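Long-range contact in CT253 (Chlamydia trachomatis serovar L2, PDB 6UXC), which is of unknown function but is probably a lipoprotein, made with a signal sequence, and binds a sodium ion in the crystal: residues Leu37-Glu48 / Tyr151-Phe161. Residues are numbered along the deposited sequence; the frame is centred on the assembly and turned at random.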
# COMPACT_ATOMS: atom_id res chain seq x y z
N LEU A 37 -19.12 -0.30 -3.39
CA LEU A 37 -18.53 -1.22 -2.43
C LEU A 37 -18.94 -0.85 -1.02
O LEU A 37 -18.95 0.33 -0.66
CB LEU A 37 -17.01 -1.18 -2.51
CG LEU A 37 -16.34 -2.13 -3.49
CD1 LEU A 37 -14.88 -2.16 -3.16
CD2 LEU A 37 -16.95 -3.54 -3.44
N PRO A 38 -19.27 -1.85 -0.19
CA PRO A 38 -19.61 -1.58 1.20
C PRO A 38 -18.42 -1.31 2.10
O PRO A 38 -18.58 -1.28 3.33
CB PRO A 38 -20.35 -2.86 1.63
CG PRO A 38 -19.74 -3.92 0.81
CD PRO A 38 -19.43 -3.28 -0.53
N TRP A 39 -17.22 -1.12 1.55
CA TRP A 39 -16.08 -0.72 2.35
C TRP A 39 -15.23 0.22 1.52
O TRP A 39 -15.39 0.34 0.31
CB TRP A 39 -15.26 -1.94 2.84
CG TRP A 39 -14.39 -2.60 1.78
CD1 TRP A 39 -13.08 -2.34 1.49
CD2 TRP A 39 -14.80 -3.65 0.89
NE1 TRP A 39 -12.66 -3.15 0.44
CE2 TRP A 39 -13.68 -3.97 0.07
CE3 TRP A 39 -15.98 -4.35 0.70
CZ2 TRP A 39 -13.73 -4.95 -0.93
CZ3 TRP A 39 -16.03 -5.33 -0.29
CH2 TRP A 39 -14.90 -5.61 -1.09
N ASN A 40 -14.30 0.88 2.20
CA ASN A 40 -13.40 1.84 1.58
C ASN A 40 -12.13 1.14 1.11
O ASN A 40 -11.42 0.54 1.92
CB ASN A 40 -13.07 2.93 2.60
CG ASN A 40 -12.13 3.96 2.06
OD1 ASN A 40 -10.95 3.98 2.41
ND2 ASN A 40 -12.64 4.83 1.20
N LEU A 41 -11.85 1.20 -0.19
CA LEU A 41 -10.69 0.49 -0.73
C LEU A 41 -9.40 0.97 -0.09
O LEU A 41 -8.54 0.15 0.28
CB LEU A 41 -10.66 0.68 -2.24
CG LEU A 41 -9.97 -0.37 -3.09
CD1 LEU A 41 -10.63 -1.78 -2.98
CD2 LEU A 41 -10.01 0.12 -4.51
N GLN A 42 -9.22 2.29 0.05
CA GLN A 42 -8.04 2.81 0.73
C GLN A 42 -7.88 2.22 2.12
O GLN A 42 -6.76 1.88 2.54
CB GLN A 42 -8.10 4.34 0.86
CG GLN A 42 -7.69 5.08 -0.36
N ALA A 43 -8.98 2.06 2.85
CA ALA A 43 -8.87 1.54 4.20
C ALA A 43 -8.47 0.07 4.19
O ALA A 43 -7.64 -0.36 5.00
CB ALA A 43 -10.18 1.73 4.95
N GLU A 44 -9.04 -0.72 3.27
CA GLU A 44 -8.62 -2.11 3.13
C GLU A 44 -7.13 -2.18 2.82
O GLU A 44 -6.38 -2.96 3.44
CB GLU A 44 -9.41 -2.81 2.03
CG GLU A 44 -8.84 -4.23 1.69
CD GLU A 44 -9.32 -4.80 0.37
OE1 GLU A 44 -10.13 -4.14 -0.34
OE2 GLU A 44 -8.84 -5.93 0.05
N PHE A 45 -6.70 -1.44 1.81
CA PHE A 45 -5.30 -1.54 1.41
C PHE A 45 -4.38 -1.11 2.55
O PHE A 45 -3.33 -1.72 2.77
CB PHE A 45 -5.02 -0.71 0.16
CG PHE A 45 -5.38 -1.41 -1.15
CD1 PHE A 45 -6.62 -2.01 -1.32
CD2 PHE A 45 -4.47 -1.44 -2.18
CE1 PHE A 45 -6.94 -2.64 -2.55
CE2 PHE A 45 -4.76 -2.07 -3.39
CZ PHE A 45 -6.02 -2.65 -3.58
N SER A 46 -4.72 -0.03 3.25
CA SER A 46 -3.87 0.40 4.36
C SER A 46 -3.74 -0.69 5.41
O SER A 46 -2.64 -0.97 5.91
CB SER A 46 -4.43 1.66 5.00
OG SER A 46 -4.36 2.77 4.12
N GLU A 47 -4.86 -1.28 5.80
CA GLU A 47 -4.83 -2.27 6.86
C GLU A 47 -4.09 -3.53 6.41
O GLU A 47 -3.28 -4.09 7.16
CB GLU A 47 -6.24 -2.64 7.30
CG GLU A 47 -6.17 -3.71 8.38
CD GLU A 47 -7.51 -3.97 9.03
OE1 GLU A 47 -7.80 -5.15 9.32
OE2 GLU A 47 -8.26 -3.01 9.24
N GLU A 48 -4.37 -3.99 5.19
CA GLU A 48 -3.79 -5.25 4.74
C GLU A 48 -2.29 -5.13 4.52
O GLU A 48 -1.53 -6.06 4.83
CB GLU A 48 -4.50 -5.73 3.47
CG GLU A 48 -5.95 -6.18 3.70
CD GLU A 48 -6.06 -7.45 4.54
OE1 GLU A 48 -5.10 -8.26 4.55
OE2 GLU A 48 -7.11 -7.65 5.19
N TYR A 151 -20.02 -8.64 -3.49
CA TYR A 151 -19.13 -8.03 -2.50
C TYR A 151 -19.87 -7.47 -1.30
O TYR A 151 -19.24 -6.88 -0.42
CB TYR A 151 -18.26 -6.96 -3.18
CG TYR A 151 -17.38 -7.65 -4.17
CD1 TYR A 151 -16.38 -8.53 -3.72
CD2 TYR A 151 -17.56 -7.50 -5.52
CE1 TYR A 151 -15.58 -9.22 -4.61
CE2 TYR A 151 -16.77 -8.18 -6.43
CZ TYR A 151 -15.77 -9.02 -5.97
OH TYR A 151 -15.00 -9.73 -6.88
N HIS A 152 -21.18 -7.66 -1.24
CA HIS A 152 -21.89 -7.44 0.02
C HIS A 152 -22.02 -8.72 0.83
O HIS A 152 -21.84 -8.70 2.05
CB HIS A 152 -23.24 -6.77 -0.30
CG HIS A 152 -23.09 -5.43 -0.96
ND1 HIS A 152 -22.84 -5.28 -2.31
CD2 HIS A 152 -23.11 -4.17 -0.44
CE1 HIS A 152 -22.74 -4.00 -2.60
NE2 HIS A 152 -22.89 -3.30 -1.49
N ARG A 153 -22.27 -9.87 0.18
CA ARG A 153 -22.24 -11.14 0.90
C ARG A 153 -20.82 -11.55 1.26
O ARG A 153 -20.57 -12.10 2.35
CB ARG A 153 -22.91 -12.22 0.06
CG ARG A 153 -23.08 -13.55 0.79
N TYR A 154 -19.87 -11.30 0.37
CA TYR A 154 -18.50 -11.80 0.51
C TYR A 154 -17.50 -10.67 0.36
O TYR A 154 -16.55 -10.74 -0.42
CB TYR A 154 -18.20 -12.88 -0.53
CG TYR A 154 -19.23 -13.99 -0.63
CD1 TYR A 154 -19.43 -14.88 0.43
CD2 TYR A 154 -19.96 -14.17 -1.78
CE1 TYR A 154 -20.35 -15.90 0.34
CE2 TYR A 154 -20.89 -15.20 -1.88
CZ TYR A 154 -21.07 -16.06 -0.82
OH TYR A 154 -22.00 -17.07 -0.91
N GLY A 155 -17.73 -9.58 1.10
CA GLY A 155 -16.86 -8.42 1.04
C GLY A 155 -15.71 -8.53 2.03
O GLY A 155 -15.61 -9.46 2.81
N TRP A 156 -14.81 -7.54 1.95
CA TRP A 156 -13.62 -7.53 2.79
C TRP A 156 -13.97 -7.78 4.24
O TRP A 156 -14.92 -7.18 4.77
CB TRP A 156 -12.88 -6.20 2.63
CG TRP A 156 -11.66 -6.10 3.48
CD1 TRP A 156 -10.62 -6.99 3.54
CD2 TRP A 156 -11.34 -5.05 4.39
NE1 TRP A 156 -9.68 -6.55 4.44
CE2 TRP A 156 -10.10 -5.36 4.97
CE3 TRP A 156 -11.98 -3.87 4.76
CZ2 TRP A 156 -9.48 -4.53 5.91
CZ3 TRP A 156 -11.37 -3.05 5.71
CH2 TRP A 156 -10.15 -3.39 6.26
N ARG A 157 -13.21 -8.67 4.87
CA ARG A 157 -13.34 -9.12 6.25
C ARG A 157 -14.20 -10.37 6.35
O ARG A 157 -13.90 -11.26 7.15
CB ARG A 157 -13.92 -8.03 7.15
CG ARG A 157 -13.05 -6.78 7.23
CD ARG A 157 -13.12 -6.23 8.63
NE ARG A 157 -12.54 -4.90 8.78
CZ ARG A 157 -11.30 -4.66 9.19
NH1 ARG A 157 -10.48 -5.67 9.48
NH2 ARG A 157 -10.88 -3.41 9.31
N SER A 158 -15.26 -10.47 5.55
CA SER A 158 -16.08 -11.67 5.56
C SER A 158 -15.19 -12.89 5.30
O SER A 158 -14.09 -12.75 4.75
CB SER A 158 -17.19 -11.57 4.51
OG SER A 158 -16.76 -12.09 3.27
N LYS A 159 -15.66 -14.07 5.69
CA LYS A 159 -14.83 -15.27 5.61
C LYS A 159 -14.32 -15.49 4.20
O LYS A 159 -13.13 -15.76 3.99
CB LYS A 159 -15.63 -16.49 6.08
N ASN A 160 -15.20 -15.37 3.21
CA ASN A 160 -14.93 -15.87 1.87
C ASN A 160 -14.45 -14.80 0.92
O ASN A 160 -14.40 -15.05 -0.29
CB ASN A 160 -16.19 -16.53 1.31
CG ASN A 160 -16.70 -17.62 2.21
OD1 ASN A 160 -17.84 -17.57 2.67
ND2 ASN A 160 -15.86 -18.61 2.47
N PHE A 161 -14.11 -13.60 1.41
CA PHE A 161 -13.63 -12.57 0.49
C PHE A 161 -12.43 -13.06 -0.29
O PHE A 161 -12.29 -12.78 -1.49
CB PHE A 161 -13.28 -11.29 1.26
CG PHE A 161 -12.72 -10.21 0.40
CD1 PHE A 161 -13.48 -9.69 -0.64
CD2 PHE A 161 -11.45 -9.68 0.62
CE1 PHE A 161 -13.00 -8.68 -1.46
CE2 PHE A 161 -10.96 -8.67 -0.20
CZ PHE A 161 -11.73 -8.16 -1.23
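Trp156 lies across the first turns of helix 41-55 and forms, with Trp39 and Phe161, an aromatic cluster that fastens the loop between strand 131-143 and helix 165-184 to the helix and the segment leading into it. A type II beta turn from Gly155 to Ser158 presents the Trp156 side chain; with CG anti to the backbone N (chi1 179°), the indole reaches out to the helix while CB stays over Trp39. Trp156 CB sits over the centre of one Trp39 face, 3.5 Å from Trp39 CE2, while Leu37 CD1 covers the opposite face; the two indoles meet obliquely, planes 46° apart. Phe161 comes up to the far end of the Trp39 six-membered ring, CE1 lying 3.6 Å from Trp39 CH2. The Trp156 indole is itself sandwiched: the aliphatic Glu44 CG makes a CH-pi contact squarely over its five-membered ring, 3.6 Å from the centroid, and Arg157 CG backs the other face.

Two glutamates fix the indole nitrogens. Trp39 NE1 donates to Glu44 OE1 over 2.8 Å, from above the carboxylate plane, leaving the buried OE2 to His170 of helix 165-184. Glu48, bent at chi2 (-67°), takes the nearly straight bond from Trp156 NE1 on the anti side of OE2, 2.9 Å away and in the ring plane; its OE1 pairs with Arg52. Farther out, Pro38 CD rests over the His152 ring. Beyond the Trp156 ring, whose CH2 lies under one face of the Arg157 guanidinium, Arg157 grips Glu47 end-on, NH1 to OE1 and NH2 to OE2, both at 2.7 Å and both on the syn sides of the carboxylate.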